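Local coordinates for Lin1840 protein (Listeria innocua serovar 6a, PDB 4ZO9), which probably hydrolyses terminal, non-reducing beta-D-glucosyl residues, releasing beta-D-glucose, as a family 3 glycoside hydrolase, at residues 133-138 and 187-192; 191-196 and 218-223. The protein carries 2 engineered substitutions. One frame throughout, in Å; residues are numbered along the deposited sequence.

How the contacts relate
Strand 187-193 of the TIM-barrel-like domain serves both contacts. In contact 1 it lies beside strand 133-134 and the loop that follows; in contact 2 its end meets the helical turns of 218-223. The two centres are about 12 Å apart, and they share Lys-191 and His-192, whose side chains bind the beta-D-glucopyranose: His-192 NE2 lies 2.9 Å from O3 of the sugar. The contacts also touch directly, Val-190 CG1 packing 3.7 Å from Tyr-223 CD1. Both reach the sugar through the two shared residues; the Tyr-223 end of contact 2 lies farther from it, where Tyr-223 and His-192 bond to the two carboxylate oxygens of Asp-140.

Contact 1: residues 133-138 and 187-192. With BGC (beta-D-glucopyranose), chain C.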
# COMPACT_ATOMS: atom_id res chain seq x y z
N VAL A 133 -33.37 -0.20 -12.61
CA VAL A 133 -32.26 0.23 -11.77
C VAL A 133 -30.95 -0.08 -12.49
O VAL A 133 -30.78 -1.18 -13.06
CB VAL A 133 -32.16 -0.56 -10.42
CG1 VAL A 133 -31.00 -0.03 -9.55
CG2 VAL A 133 -33.43 -0.49 -9.60
N THR A 134 -30.01 0.87 -12.46
CA THR A 134 -28.66 0.57 -12.87
C THR A 134 -27.67 0.50 -11.71
O THR A 134 -27.78 1.26 -10.77
CB THR A 134 -28.13 1.55 -13.90
OG1 THR A 134 -26.81 1.10 -14.31
CG2 THR A 134 -28.09 2.97 -13.34
N PHE A 135 -26.69 -0.42 -11.77
CA PHE A 135 -25.66 -0.51 -10.74
C PHE A 135 -24.51 0.45 -11.08
O PHE A 135 -23.42 0.02 -11.36
CB PHE A 135 -25.13 -1.92 -10.52
CG PHE A 135 -26.21 -2.94 -10.18
CD1 PHE A 135 -27.05 -2.75 -9.10
CD2 PHE A 135 -26.37 -4.06 -10.98
CE1 PHE A 135 -28.00 -3.68 -8.75
CE2 PHE A 135 -27.26 -5.04 -10.62
CZ PHE A 135 -28.11 -4.84 -9.49
N SER A 136 -24.83 1.73 -11.03
CA SER A 136 -23.95 2.86 -11.30
C SER A 136 -24.52 4.12 -10.58
O SER A 136 -25.73 4.23 -10.39
CB SER A 136 -23.87 3.09 -12.81
OG SER A 136 -23.18 4.28 -13.16
N PRO A 137 -23.68 5.10 -10.22
CA PRO A 137 -22.24 5.24 -10.39
C PRO A 137 -21.35 4.36 -9.46
O PRO A 137 -21.69 4.06 -8.31
CB PRO A 137 -22.03 6.69 -10.07
CG PRO A 137 -23.02 6.94 -8.98
CD PRO A 137 -24.23 6.18 -9.41
N MET A 138 -20.22 3.94 -10.02
CA MET A 138 -19.14 3.36 -9.21
C MET A 138 -18.26 4.51 -8.67
O MET A 138 -17.59 5.27 -9.44
CB MET A 138 -18.36 2.35 -10.05
CG MET A 138 -17.20 1.61 -9.36
SD MET A 138 -15.67 2.53 -9.09
CE MET A 138 -14.64 1.07 -8.86
N ALA A 187 -33.66 4.27 -11.54
CA ALA A 187 -33.01 4.38 -10.23
C ALA A 187 -31.52 4.07 -10.39
O ALA A 187 -31.10 3.22 -11.19
CB ALA A 187 -33.65 3.45 -9.20
N ALA A 188 -30.73 4.81 -9.64
CA ALA A 188 -29.29 4.63 -9.58
C ALA A 188 -28.99 3.95 -8.28
O ALA A 188 -29.72 4.14 -7.27
CB ALA A 188 -28.56 5.97 -9.65
N CYS A 189 -27.94 3.13 -8.32
CA CYS A 189 -27.38 2.41 -7.21
C CYS A 189 -25.90 2.73 -7.07
O CYS A 189 -25.06 2.27 -7.85
CB CYS A 189 -27.49 0.92 -7.43
SG CYS A 189 -26.93 -0.07 -6.03
N VAL A 190 -25.59 3.52 -6.06
CA VAL A 190 -24.19 3.82 -5.69
C VAL A 190 -23.44 2.54 -5.31
O VAL A 190 -23.99 1.68 -4.63
CB VAL A 190 -24.21 4.85 -4.51
CG1 VAL A 190 -22.83 5.08 -3.90
CG2 VAL A 190 -24.73 6.19 -5.01
N LYS A 191 -22.19 2.38 -5.76
CA LYS A 191 -21.41 1.18 -5.38
C LYS A 191 -19.92 1.58 -5.32
O LYS A 191 -19.57 2.65 -5.81
CB LYS A 191 -21.71 -0.02 -6.31
CG LYS A 191 -21.05 0.03 -7.67
CD LYS A 191 -21.73 -0.88 -8.68
CE LYS A 191 -20.82 -1.09 -9.87
NZ LYS A 191 -21.44 -1.90 -10.92
N HIS A 192 -19.06 0.82 -4.67
CA HIS A 192 -19.35 -0.32 -3.80
C HIS A 192 -19.10 0.15 -2.38
O HIS A 192 -17.98 0.53 -2.07
CB HIS A 192 -18.35 -1.46 -4.12
CG HIS A 192 -18.43 -1.92 -5.54
ND1 HIS A 192 -17.74 -1.30 -6.56
CD2 HIS A 192 -19.12 -2.93 -6.11
CE1 HIS A 192 -18.05 -1.89 -7.72
NE2 HIS A 192 -18.87 -2.89 -7.46
C2 BGC C . -19.91 -6.69 -9.69
C3 BGC C . -20.76 -5.48 -9.31
C4 BGC C . -22.06 -5.59 -10.07
C5 BGC C . -22.91 -6.68 -9.38
C6 BGC C . -24.09 -7.06 -10.27
C1 BGC C . -20.72 -8.01 -9.50
O2 BGC C . -18.70 -6.73 -8.94
O3 BGC C . -20.11 -4.26 -9.64
O4 BGC C . -22.71 -4.37 -10.05
O5 BGC C . -22.07 -7.85 -8.97
O6 BGC C . -23.55 -7.74 -11.40
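Lys-191 leaves the backbone with CG between N and the carbonyl carbon (chi1 77°) and then runs extended, which carries NZ across to Phe-135 O, a 2.8 Å hydrogen bond. Phe-135 CG stands anti to its carbonyl carbon (chi1 -56°), placing the ring beside Cys-189, whose CB and SG both approach CD1 at the ring edge; SG lies 5.4 Å from the ring centroid in a Cys sulfur-aromatic contact. Lys-191 NZ also donates to O3 and O4 of the bound beta-D-glucopyranose, so three oxygens fix its position, while Asp-91 is a long, weak ionic partner. His-192 NE2 also bonds O3, nearly straight at 164°, with the sugar at the ring edge and Lys-191 CG over the centre of one imidazole face; ND1 is held by Asp-140. Two neighbouring parallel strands of the TIM-barrel-like domain meet here, and their C-terminal ends open onto the sugar site. Thr-134 N donates to Ala-187 O at 2.9 Å, and Val-133 CG2 packs on Ala-187 CB. Beyond Thr-134 the pairing is interrupted: Phe-135 centres an inverse gamma turn, a cis peptide precedes Pro-137, and Cys-189 N makes only weak hydrogen bonds to Thr-134 O and Ser-136 O. Pairing resumes one residue out of step where Lys-191 N donates to Pro-137 O at 3.1 Å, and Met-138 CA approaches Lys-191 O. On the side away from the sugar, Pro-137 CG meets Val-190 CG2 at 4.4 Å, and helix 158-173 packs on Pro-137 through Met-168 and Val-169. Met-138 CG reaches CE1 of the His-192 ring obliquely at 4.0 Å, while Phe-135 CB comes within 3.5 Å of the sugar O4.

Contact 2: residues 191-196 and 218-223; sequences KHFAAY and NYLPAY. With BGC (beta-D-glucopyranose), chain C.
At the C-terminal end of barrel strand 187-193, where the chain leaves the sheet behind a sugar-binding lysine and histidine, Tyr-223 of helix 221-228 is inserted against the turn that follows. Its hydroxyl accepts a hydrogen bond from Ala-195 N, 2.9 Å to OH and fairly straight at 159°, and also bonds Asp-140. Two hydrogen bonds therefore fix the phenol end, and Asp-140 links it to His-192 of the sugar site. Tyr-196 CE2 lies over the centre of the His-192 ring, on the face opposite Lys-191 CG. Phe-193 turns an edge toward the face of Tyr-223 in an offset edge-to-face pair, with centroids 5.2 Å apart and planes at 72°. CG of Phe-193 lies anti to the backbone N (chi1 -152°), and this swings CD1 and CE1 over to Tyr-223, CE1 standing 3.7 Å from Tyr-223 CD2. Lys-191 O sits in the plane of the Tyr-223 ring at its edge, near CE1. A cis peptide precedes Ala-194, whose CB lies 3.7 Å from Tyr-223 CE2 and 3.8 Å from Leu-220 CD2, both on the same side of the methyl group. That leucine methyl also meets Phe-193 CE1, the two side chains crossing at about a right angle. Farther along, Ala-195 CB rests 4.0 Å from Tyr-219 CD2. Helix 250-260 packs on Phe-193 through Leu-252 and Leu-257 and on Leu-220 through Val-256, while strand 233-236 adjoins Phe-193 through Val-234 and helix 158-173 touches Ala-222.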
# COMPACT_ATOMS: atom_id res chain seq x y z
N LYS A 191 -22.19 2.38 -5.76
CA LYS A 191 -21.41 1.18 -5.38
C LYS A 191 -19.92 1.58 -5.32
O LYS A 191 -19.57 2.65 -5.81
CB LYS A 191 -21.71 -0.02 -6.31
CG LYS A 191 -21.05 0.03 -7.67
CD LYS A 191 -21.73 -0.88 -8.68
CE LYS A 191 -20.82 -1.09 -9.87
NZ LYS A 191 -21.44 -1.90 -10.92
N HIS A 192 -19.06 0.82 -4.67
CA HIS A 192 -19.35 -0.32 -3.80
C HIS A 192 -19.10 0.15 -2.38
O HIS A 192 -17.98 0.53 -2.07
CB HIS A 192 -18.35 -1.46 -4.12
CG HIS A 192 -18.43 -1.92 -5.54
ND1 HIS A 192 -17.74 -1.30 -6.56
CD2 HIS A 192 -19.12 -2.93 -6.11
CE1 HIS A 192 -18.05 -1.89 -7.72
NE2 HIS A 192 -18.87 -2.89 -7.46
N PHE A 193 -20.11 0.15 -1.50
CA PHE A 193 -19.91 0.73 -0.11
C PHE A 193 -19.10 -0.23 0.80
O PHE A 193 -19.62 -1.29 1.14
CB PHE A 193 -21.26 1.04 0.55
CG PHE A 193 -21.24 2.18 1.57
CD1 PHE A 193 -20.98 3.48 1.16
CD2 PHE A 193 -21.46 1.93 2.91
CE1 PHE A 193 -20.92 4.52 2.06
CE2 PHE A 193 -21.44 2.95 3.81
CZ PHE A 193 -21.14 4.25 3.39
N ALA A 194 -17.86 0.05 1.20
CA ALA A 194 -17.06 1.24 0.90
C ALA A 194 -15.57 0.89 0.77
O ALA A 194 -15.10 -0.10 1.34
CB ALA A 194 -17.24 2.27 2.01
N ALA A 195 -14.84 1.75 0.05
CA ALA A 195 -13.35 1.78 0.00
C ALA A 195 -12.71 0.59 -0.73
O ALA A 195 -11.59 0.25 -0.48
CB ALA A 195 -12.74 1.89 1.40
N TYR A 196 -13.44 0.02 -1.66
CA TYR A 196 -13.07 -1.20 -2.39
C TYR A 196 -11.82 -0.99 -3.25
O TYR A 196 -11.01 -1.93 -3.43
CB TYR A 196 -14.35 -1.61 -3.28
CG TYR A 196 -14.28 -2.76 -4.21
CD1 TYR A 196 -13.55 -3.89 -3.93
CD2 TYR A 196 -15.08 -2.81 -5.32
CE1 TYR A 196 -13.54 -4.99 -4.79
CE2 TYR A 196 -15.10 -3.90 -6.17
CZ TYR A 196 -14.30 -4.97 -5.92
OH TYR A 196 -14.25 -6.03 -6.76
N ASN A 218 -11.25 10.85 2.71
CA ASN A 218 -11.01 10.60 1.27
C ASN A 218 -11.92 9.54 0.61
O ASN A 218 -12.38 9.72 -0.52
CB ASN A 218 -9.53 10.28 1.09
CG ASN A 218 -8.66 11.52 1.21
OD1 ASN A 218 -8.88 12.46 0.46
ND2 ASN A 218 -7.67 11.52 2.12
N TYR A 219 -12.24 8.46 1.35
CA TYR A 219 -12.91 7.30 0.77
C TYR A 219 -14.45 7.37 0.82
O TYR A 219 -15.10 6.77 -0.05
CB TYR A 219 -12.38 5.99 1.40
CG TYR A 219 -10.99 5.73 0.92
CD1 TYR A 219 -9.90 6.35 1.51
CD2 TYR A 219 -10.78 4.97 -0.21
CE1 TYR A 219 -8.63 6.17 1.01
CE2 TYR A 219 -9.55 4.79 -0.69
CZ TYR A 219 -8.49 5.40 -0.08
OH TYR A 219 -7.29 5.18 -0.65
N LEU A 220 -15.02 8.06 1.81
CA LEU A 220 -16.50 8.21 1.87
C LEU A 220 -17.11 9.41 1.11
O LEU A 220 -18.27 9.31 0.65
CB LEU A 220 -16.98 8.23 3.34
CG LEU A 220 -16.65 6.94 4.13
CD1 LEU A 220 -17.07 7.01 5.57
CD2 LEU A 220 -17.28 5.76 3.45
N PRO A 221 -16.35 10.52 0.94
CA PRO A 221 -17.10 11.69 0.47
C PRO A 221 -17.87 11.47 -0.84
O PRO A 221 -18.97 12.00 -0.99
CB PRO A 221 -16.02 12.78 0.33
CG PRO A 221 -14.97 12.44 1.34
CD PRO A 221 -15.01 10.90 1.45
N ALA A 222 -17.36 10.69 -1.80
CA ALA A 222 -18.13 10.59 -3.05
C ALA A 222 -19.43 9.80 -2.90
O ALA A 222 -20.47 10.20 -3.46
CB ALA A 222 -17.27 10.09 -4.22
N TYR A 223 -19.43 8.68 -2.19
CA TYR A 223 -20.70 7.97 -1.99
C TYR A 223 -21.66 8.94 -1.34
O TYR A 223 -22.85 8.99 -1.71
CB TYR A 223 -20.60 6.74 -1.09
CG TYR A 223 -19.45 5.80 -1.33
CD1 TYR A 223 -19.35 5.05 -2.51
CD2 TYR A 223 -18.43 5.68 -0.41
CE1 TYR A 223 -18.28 4.16 -2.74
CE2 TYR A 223 -17.37 4.81 -0.65
CZ TYR A 223 -17.31 4.04 -1.81
OH TYR A 223 -16.24 3.22 -2.04
C2 BGC C . -19.91 -6.69 -9.69
C3 BGC C . -20.76 -5.48 -9.31
C4 BGC C . -22.06 -5.59 -10.07
C5 BGC C . -22.91 -6.68 -9.38
C6 BGC C . -24.09 -7.06 -10.27
C1 BGC C . -20.72 -8.01 -9.50
O2 BGC C . -18.70 -6.73 -8.94
O3 BGC C . -20.11 -4.26 -9.64
O4 BGC C . -22.71 -4.37 -10.05
O5 BGC C . -22.07 -7.85 -8.97
O6 BGC C . -23.55 -7.74 -11.40